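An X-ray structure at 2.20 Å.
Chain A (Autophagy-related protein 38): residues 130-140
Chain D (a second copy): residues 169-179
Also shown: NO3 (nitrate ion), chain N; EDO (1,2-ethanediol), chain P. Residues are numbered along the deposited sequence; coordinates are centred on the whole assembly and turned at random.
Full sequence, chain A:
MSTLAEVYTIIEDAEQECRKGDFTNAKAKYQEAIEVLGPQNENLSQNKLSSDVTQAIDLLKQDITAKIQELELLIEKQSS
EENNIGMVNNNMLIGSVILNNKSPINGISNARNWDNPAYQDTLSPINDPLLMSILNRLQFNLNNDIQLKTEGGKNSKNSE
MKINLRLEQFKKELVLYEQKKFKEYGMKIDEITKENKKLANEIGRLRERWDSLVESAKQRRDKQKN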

ATOM      1  N   LEU A 130      -3.175  -7.923   2.124  1.00 49.17           N
ATOM      2  CA  LEU A 130      -2.072  -8.056   3.069  1.00 48.24           C
ATOM      3  C   LEU A 130      -2.062  -6.846   4.016  1.00 50.62           C
ATOM      4  O   LEU A 130      -1.974  -6.999   5.230  1.00 60.82           O
ATOM      5  CB  LEU A 130      -0.736  -8.202   2.339  1.00 51.46           C
ATOM      6  CG  LEU A 130       0.514  -8.188   3.228  1.00 45.39           C
ATOM      7  CD1 LEU A 130       0.405  -9.206   4.363  1.00 44.01           C
ATOM      8  CD2 LEU A 130       1.773  -8.420   2.413  1.00 52.82           C
ATOM      9  N   LEU A 131      -2.187  -5.646   3.459  1.00 42.53           N
ATOM     10  CA  LEU A 131      -2.294  -4.437   4.274  1.00 44.34           C
ATOM     11  C   LEU A 131      -3.443  -4.481   5.283  1.00 48.29           C
ATOM     12  O   LEU A 131      -3.265  -4.114   6.442  1.00 50.41           O
ATOM     13  CB  LEU A 131      -2.466  -3.207   3.386  1.00 41.36           C
ATOM     14  CG  LEU A 131      -2.425  -1.892   4.171  1.00 52.25           C
ATOM     15  CD1 LEU A 131      -1.232  -1.884   5.151  1.00 43.41           C
ATOM     16  CD2 LEU A 131      -2.344  -0.715   3.225  1.00 46.89           C
ATOM     17  N   MET A 132      -4.621  -4.916   4.839  1.00 40.67           N
ATOM     18  CA  MET A 132      -5.778  -5.018   5.724  1.00 43.50           C
ATOM     19  C   MET A 132      -5.546  -6.026   6.841  1.00 46.90           C
ATOM     20  O   MET A 132      -5.944  -5.803   7.985  1.00 57.36           O
ATOM     21  CB  MET A 132      -7.040  -5.412   4.938  1.00 43.40           C
ATOM     22  CG  MET A 132      -7.388  -4.486   3.785  1.00 61.23           C
ATOM     23  SD  MET A 132      -7.434  -2.752   4.277  1.00 78.35           S
ATOM     24  CE  MET A 132      -8.637  -2.816   5.614  1.00 66.86           C
ATOM     25  N   SER A 133      -4.916  -7.147   6.499  1.00 37.08           N
ATOM     26  CA  SER A 133      -4.568  -8.150   7.490  1.00 43.05           C
ATOM     27  C   SER A 133      -3.663  -7.566   8.576  1.00 37.96           C
ATOM     28  O   SER A 133      -3.877  -7.769   9.777  1.00 37.99           O
ATOM     29  CB  SER A 133      -3.884  -9.347   6.811  1.00 42.99           C
ATOM     30  OG  SER A 133      -3.597 -10.356   7.758  1.00 79.16           O
ATOM     31  N   ILE A 134      -2.645  -6.828   8.159  1.00 36.24           N
ATOM     32  CA  ILE A 134      -1.687  -6.278   9.118  1.00 46.44           C
ATOM     33  C   ILE A 134      -2.366  -5.285  10.079  1.00 41.81           C
ATOM     34  O   ILE A 134      -2.138  -5.332  11.300  1.00 38.59           O
ATOM     35  CB  ILE A 134      -0.510  -5.622   8.382  1.00 58.33           C
ATOM     36  CG1 ILE A 134       0.330  -6.715   7.704  1.00 44.20           C
ATOM     37  CG2 ILE A 134       0.347  -4.816   9.343  1.00 51.02           C
ATOM     38  CD1 ILE A 134       1.223  -6.217   6.576  1.00 49.70           C
ATOM     39  N   LEU A 135      -3.227  -4.423   9.544  1.00 46.94           N
ATOM     40  CA  LEU A 135      -3.962  -3.462  10.370  1.00 39.99           C
ATOM     41  C   LEU A 135      -4.947  -4.158  11.297  1.00 35.86           C
ATOM     42  O   LEU A 135      -5.002  -3.851  12.493  1.00 42.45           O
ATOM     43  CB  LEU A 135      -4.695  -2.449   9.479  1.00 40.96           C
ATOM     44  CG  LEU A 135      -3.741  -1.550   8.689  1.00 43.55           C
ATOM     45  CD1 LEU A 135      -4.466  -0.842   7.568  1.00 43.05           C
ATOM     46  CD2 LEU A 135      -3.019  -0.536   9.618  1.00 40.83           C
ATOM     47  N   ASN A 136      -5.713  -5.097  10.735  1.00 37.85           N
ATOM     48  CA  ASN A 136      -6.636  -5.947  11.491  1.00 38.98           C
ATOM     49  C   ASN A 136      -5.946  -6.677  12.644  1.00 33.49           C
ATOM     50  O   ASN A 136      -6.489  -6.793  13.745  1.00 44.02           O
ATOM     51  CB  ASN A 136      -7.303  -6.967  10.554  1.00 39.22           C
ATOM     52  CG  ASN A 136      -8.579  -7.585  11.157  1.00 66.51           C
ATOM     53  OD1 ASN A 136      -9.578  -6.892  11.361  1.00 65.18           O
ATOM     54  ND2 ASN A 136      -8.550  -8.892  11.419  1.00 46.26           N
ATOM     55  N   ARG A 137      -4.739  -7.171  12.396  1.00 37.42           N
ATOM     56  CA  ARG A 137      -3.980  -7.869  13.435  1.00 42.20           C
ATOM     57  C   ARG A 137      -3.529  -6.911  14.549  1.00 37.47           C
ATOM     58  O   ARG A 137      -3.607  -7.218  15.756  1.00 35.35           O
ATOM     59  CB  ARG A 137      -2.786  -8.575  12.798  1.00 36.74           C
ATOM     60  CG  ARG A 137      -2.038  -9.488  13.734  1.00 44.33           C
ATOM     61  CD  ARG A 137      -1.436 -10.640  12.964  1.00 42.95           C
ATOM     62  NE  ARG A 137      -0.401 -10.220  12.021  1.00 41.02           N
ATOM     63  CZ  ARG A 137       0.881 -10.072  12.349  1.00 51.73           C
ATOM     64  NH1 ARG A 137       1.273 -10.277  13.600  1.00 43.47           N
ATOM     65  NH2 ARG A 137       1.769  -9.715  11.431  1.00 46.30           N
ATOM     66  N   LEU A 138      -3.065  -5.734  14.157  1.00 36.13           N
ATOM     67  CA  LEU A 138      -2.701  -4.718  15.165  1.00 27.51           C
ATOM     68  C   LEU A 138      -3.879  -4.443  16.072  1.00 36.57           C
ATOM     69  O   LEU A 138      -3.764  -4.483  17.296  1.00 36.57           O
ATOM     70  CB  LEU A 138      -2.255  -3.427  14.494  1.00 42.90           C
ATOM     71  CG  LEU A 138      -1.963  -2.289  15.469  1.00 49.73           C
ATOM     72  CD1 LEU A 138      -0.754  -2.652  16.325  1.00 38.85           C
ATOM     73  CD2 LEU A 138      -1.754  -0.983  14.716  1.00 41.59           C
ATOM     74  N   GLN A 139      -5.039  -4.234  15.448  1.00 43.47           N
ATOM     75  CA  GLN A 139      -6.257  -3.954  16.195  1.00 29.50           C
ATOM     76  C   GLN A 139      -6.692  -5.095  17.097  1.00 32.06           C
ATOM     77  O   GLN A 139      -7.116  -4.887  18.240  1.00 39.42           O
ATOM     78  CB  GLN A 139      -7.387  -3.612  15.225  1.00 36.92           C
ATOM     79  CG  GLN A 139      -8.713  -3.387  15.909  1.00 36.01           C
ATOM     80  CD  GLN A 139      -9.796  -3.005  14.917  1.00 58.34           C
ATOM     81  OE1 GLN A 139      -9.733  -3.380  13.748  1.00 45.98           O
ATOM     82  NE2 GLN A 139     -10.788  -2.252  15.377  1.00 42.98           N
ATOM     83  N   PHE A 140      -6.603  -6.306  16.573  1.00 35.78           N
ATOM     84  CA  PHE A 140      -6.973  -7.493  17.324  1.00 35.60           C
ATOM     85  C   PHE A 140      -6.073  -7.636  18.545  1.00 34.81           C
ATOM     86  O   PHE A 140      -6.554  -7.869  19.668  1.00 37.77           O
ATOM     87  CB  PHE A 140      -6.885  -8.726  16.407  1.00 36.03           C
ATOM     88  CG  PHE A 140      -7.168 -10.028  17.093  1.00 44.27           C
ATOM     89  CD1 PHE A 140      -8.470 -10.391  17.414  1.00 35.97           C
ATOM     90  CD2 PHE A 140      -6.137 -10.903  17.405  1.00 44.08           C
ATOM     91  CE1 PHE A 140      -8.738 -11.606  18.037  1.00 42.71           C
ATOM     92  CE2 PHE A 140      -6.405 -12.124  18.025  1.00 51.81           C
ATOM     93  CZ  PHE A 140      -7.711 -12.472  18.339  1.00 44.64           C
TER
ATOM     94  N   GLN D 169     -10.144   4.815  12.858  1.00 47.42           N
ATOM     95  CA  GLN D 169      -9.609   6.003  12.204  1.00 42.75           C
ATOM     96  C   GLN D 169      -8.231   5.724  11.652  1.00 42.97           C
ATOM     97  O   GLN D 169      -7.967   5.910  10.468  1.00 59.96           O
ATOM     98  CB  GLN D 169      -9.515   7.186  13.171  1.00 47.43           C
ATOM     99  CG  GLN D 169     -10.813   7.871  13.495  1.00 46.63           C
ATOM    100  CD  GLN D 169     -10.642   8.912  14.589  1.00 60.59           C
ATOM    101  OE1 GLN D 169      -9.613   8.953  15.259  1.00 52.95           O
ATOM    102  NE2 GLN D 169     -11.642   9.760  14.767  1.00 58.71           N
ATOM    103  N   PHE D 170      -7.352   5.280  12.538  1.00 46.47           N
ATOM    104  CA  PHE D 170      -5.958   5.034  12.202  1.00 39.96           C
ATOM    105  C   PHE D 170      -5.845   4.084  11.004  1.00 37.73           C
ATOM    106  O   PHE D 170      -5.052   4.319  10.094  1.00 41.48           O
ATOM    107  CB  PHE D 170      -5.228   4.477  13.431  1.00 39.94           C
ATOM    108  CG  PHE D 170      -3.842   3.996  13.149  1.00 40.05           C
ATOM    109  CD1 PHE D 170      -2.784   4.889  13.084  1.00 47.56           C
ATOM    110  CD2 PHE D 170      -3.587   2.641  12.970  1.00 48.67           C
ATOM    111  CE1 PHE D 170      -1.493   4.449  12.832  1.00 50.76           C
ATOM    112  CE2 PHE D 170      -2.300   2.190  12.712  1.00 38.14           C
ATOM    113  CZ  PHE D 170      -1.250   3.098  12.650  1.00 45.98           C
ATOM    114  N   LYS D 171      -6.659   3.036  10.978  1.00 31.94           N
ATOM    115  CA  LYS D 171      -6.585   2.093   9.865  1.00 49.62           C
ATOM    116  C   LYS D 171      -6.895   2.741   8.518  1.00 52.16           C
ATOM    117  O   LYS D 171      -6.168   2.521   7.543  1.00 52.06           O
ATOM    118  CB  LYS D 171      -7.515   0.908  10.111  1.00 50.78           C
ATOM    119  CG  LYS D 171      -7.131   0.110  11.360  1.00 65.63           C
ATOM    120  CD  LYS D 171      -7.763  -1.260  11.373  1.00 43.60           C
ATOM    121  CE  LYS D 171      -9.239  -1.165  11.107  1.00 53.31           C
ATOM    122  NZ  LYS D 171      -9.873  -2.496  11.144  1.00 62.56           N
ATOM    123  N   LYS D 172      -7.956   3.546   8.462  1.00 55.96           N
ATOM    124  CA  LYS D 172      -8.342   4.220   7.215  1.00 56.30           C
ATOM    125  C   LYS D 172      -7.269   5.221   6.829  1.00 44.90           C
ATOM    126  O   LYS D 172      -6.914   5.378   5.663  1.00 51.81           O
ATOM    127  CB  LYS D 172      -9.686   4.944   7.356  1.00 54.06           C
ATOM    128  CG  LYS D 172     -10.811   4.130   7.988  1.00 76.85           C
ATOM    129  CD  LYS D 172     -11.367   3.076   7.050  1.00102.44           C
ATOM    130  CE  LYS D 172     -12.603   2.411   7.647  1.00108.86           C
ATOM    131  NZ  LYS D 172     -13.187   1.377   6.746  1.00 96.51           N
ATOM    132  N   GLU D 173      -6.761   5.907   7.835  1.00 35.14           N
ATOM    133  CA  GLU D 173      -5.691   6.866   7.637  1.00 32.67           C
ATOM    134  C   GLU D 173      -4.383   6.247   7.100  1.00 58.18           C
ATOM    135  O   GLU D 173      -3.690   6.842   6.269  1.00 50.07           O
ATOM    136  CB  GLU D 173      -5.424   7.580   8.953  1.00 39.52           C
ATOM    137  CG  GLU D 173      -4.187   8.441   8.925  1.00 49.62           C
ATOM    138  CD  GLU D 173      -4.317   9.579   7.940  1.00 48.40           C
ATOM    139  OE1 GLU D 173      -5.376   9.686   7.281  1.00 57.05           O
ATOM    140  OE2 GLU D 173      -3.360  10.369   7.817  1.00 57.72           O
ATOM    141  N   LEU D 174      -4.036   5.055   7.578  1.00 49.49           N
ATOM    142  CA  LEU D 174      -2.787   4.434   7.147  1.00 50.21           C
ATOM    143  C   LEU D 174      -2.964   3.902   5.731  1.00 41.35           C
ATOM    144  O   LEU D 174      -2.034   3.915   4.929  1.00 48.20           O
ATOM    145  CB  LEU D 174      -2.365   3.317   8.100  1.00 47.73           C
ATOM    146  CG  LEU D 174      -0.916   2.860   7.926  1.00 55.37           C
ATOM    147  CD1 LEU D 174       0.031   3.844   8.589  1.00 49.91           C
ATOM    148  CD2 LEU D 174      -0.730   1.472   8.482  1.00 69.92           C
ATOM    149  N   VAL D 175      -4.171   3.461   5.414  1.00 42.44           N
ATOM    150  CA  VAL D 175      -4.464   3.065   4.045  1.00 51.99           C
ATOM    151  C   VAL D 175      -4.310   4.244   3.079  1.00 53.60           C
ATOM    152  O   VAL D 175      -3.665   4.106   2.036  1.00 52.86           O
ATOM    153  CB  VAL D 175      -5.871   2.475   3.912  1.00 55.68           C
ATOM    154  CG1 VAL D 175      -6.223   2.291   2.450  1.00 51.85           C
ATOM    155  CG2 VAL D 175      -5.951   1.150   4.655  1.00 58.61           C
ATOM    156  N   LEU D 176      -4.882   5.397   3.427  1.00 53.16           N
ATOM    157  CA  LEU D 176      -4.713   6.593   2.608  1.00 40.81           C
ATOM    158  C   LEU D 176      -3.240   6.916   2.446  1.00 42.04           C
ATOM    159  O   LEU D 176      -2.783   7.227   1.350  1.00 52.32           O
ATOM    160  CB  LEU D 176      -5.421   7.806   3.214  1.00 47.41           C
ATOM    161  CG  LEU D 176      -6.934   7.980   3.196  1.00 47.80           C
ATOM    162  CD1 LEU D 176      -7.279   9.322   3.828  1.00 46.26           C
ATOM    163  CD2 LEU D 176      -7.508   7.883   1.778  1.00 53.47           C
ATOM    164  N   TYR D 177      -2.490   6.847   3.542  1.00 48.09           N
ATOM    165  CA  TYR D 177      -1.058   7.142   3.474  1.00 38.85           C
ATOM    166  C   TYR D 177      -0.327   6.216   2.489  1.00 45.77           C
ATOM    167  O   TYR D 177       0.462   6.675   1.667  1.00 44.58           O
ATOM    168  CB  TYR D 177      -0.400   7.035   4.850  1.00 38.06           C
ATOM    169  CG  TYR D 177       1.095   7.157   4.748  1.00 40.97           C
ATOM    170  CD1 TYR D 177       1.692   8.402   4.673  1.00 52.14           C
ATOM    171  CD2 TYR D 177       1.913   6.029   4.695  1.00 47.51           C
ATOM    172  CE1 TYR D 177       3.056   8.539   4.562  1.00 37.54           C
ATOM    173  CE2 TYR D 177       3.296   6.157   4.587  1.00 46.62           C
ATOM    174  CZ  TYR D 177       3.854   7.421   4.517  1.00 42.55           C
ATOM    175  OH  TYR D 177       5.205   7.591   4.396  1.00 50.17           O
ATOM    176  N   GLU D 178      -0.574   4.912   2.574  1.00 51.06           N
ATOM    177  CA  GLU D 178       0.131   3.978   1.702  1.00 58.82           C
ATOM    178  C   GLU D 178      -0.339   4.158   0.263  1.00 53.88           C
ATOM    179  O   GLU D 178       0.463   4.131  -0.669  1.00 61.02           O
ATOM    180  CB  GLU D 178      -0.076   2.528   2.157  1.00 51.92           C
ATOM    181  CG  GLU D 178       0.589   2.177   3.487  1.00 46.77           C
ATOM    182  CD  GLU D 178       2.102   2.314   3.442  1.00 50.09           C
ATOM    183  OE1 GLU D 178       2.696   2.116   2.365  1.00 58.30           O
ATOM    184  OE2 GLU D 178       2.700   2.624   4.488  1.00 56.93           O
ATOM    185  N   GLN D 179      -1.640   4.352   0.092  1.00 46.50           N
ATOM    186  CA  GLN D 179      -2.208   4.591  -1.232  1.00 65.21           C
ATOM    187  C   GLN D 179      -1.542   5.775  -1.925  1.00 62.56           C
ATOM    188  O   GLN D 179      -1.203   5.701  -3.104  1.00 67.80           O
ATOM    189  CB  GLN D 179      -3.713   4.825  -1.140  1.00 60.00           C
ATOM    190  CG  GLN D 179      -4.368   5.213  -2.457  1.00 65.26           C
ATOM    191  CD  GLN D 179      -4.624   4.023  -3.371  1.00 97.20           C
ATOM    192  OE1 GLN D 179      -4.153   2.911  -3.119  1.00 89.64           O
ATOM    193  NE2 GLN D 179      -5.386   4.253  -4.438  1.00 85.83           N
TER
HETATM  194  N   NO3 N 302      -0.251 -10.103   8.803  1.00 58.28           N
HETATM  195  O1  NO3 N 302      -0.622 -10.163   7.594  1.00 59.18           O
HETATM  196  O2  NO3 N 302      -1.117  -9.983   9.717  1.00 59.71           O
HETATM  197  O3  NO3 N 302       0.981 -10.157   9.100  1.00 69.42           O
HETATM  198  C1  EDO P 304      -9.728  -4.754   9.303  1.00 62.51           C
HETATM  199  O1  EDO P 304      -8.410  -4.290   8.972  1.00 50.35           O
HETATM  200  C2  EDO P 304     -10.763  -3.959   8.504  1.00 84.46           C
HETATM  201  O2  EDO P 304     -12.063  -4.554   8.612  1.00 81.46           O

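Both stretches are helical throughout, each held by regular i to i+4 backbone hydrogen bonds such as A:Gln139 N to A:Leu135 O (3.0 Å) and D:Val175 N to D:Lys171 O (3.1 Å). The helices run roughly antiparallel, with 153° between their N-to-C directions and a closest axial approach of 10.4 Å. The backbones draw nearest where the CA atoms of A:Leu135 and D:Lys171 lie 6.2 Å apart; one turn back on A and one turn on along D, the CA atoms of A:Leu131 and D:Val175 are 7.8 Å apart. Together the stretches bury 465 Å².

A:Leu135 is the knob of this interface. Its CA-to-CB bond points toward chain D, and its side chain sits among D:Phe170, D:Lys171, D:Leu174 and D:Val175. A:Leu135 CD2 lies 3.2 Å from D:Leu174 CD2, a tight approach for two methyl carbons, while A:Leu135 CD1 is 3.8 Å from D:Val175 CG2. D:Phe170 CE2 is 4.2 Å from A:Leu135 CD2 and 3.8 Å from A:Leu138 CD2, so the ring contacts leucines from successive turns.

D:Lys171, which has the most surface covered, serves two kinds of chemistry. Its aliphatic part packs against the knob, with D:Lys171 CD 3.8 Å from A:Leu135 CB. The ammonium end extends to A:Gln139, where D:Lys171 NZ donates a 2.8 Å hydrogen bond to A:Gln139 OE1. This is the sole hydrogen bond between the stretches, and it pairs a charged donor with a neutral amide oxygen.

D:Val175 extends the apolar contact in the other direction. D:Val175 CG2 is 4.3 Å from A:Leu131 CD2 and 4.2 Å from A:Met132 SD; the CA-to-CB bond of A:Met132 points sideways, but the end of its side chain comes nearer. A:Leu131 CD2 also lies 4.1 Å from D:Glu178 CB, adding an aliphatic contact beside the valine.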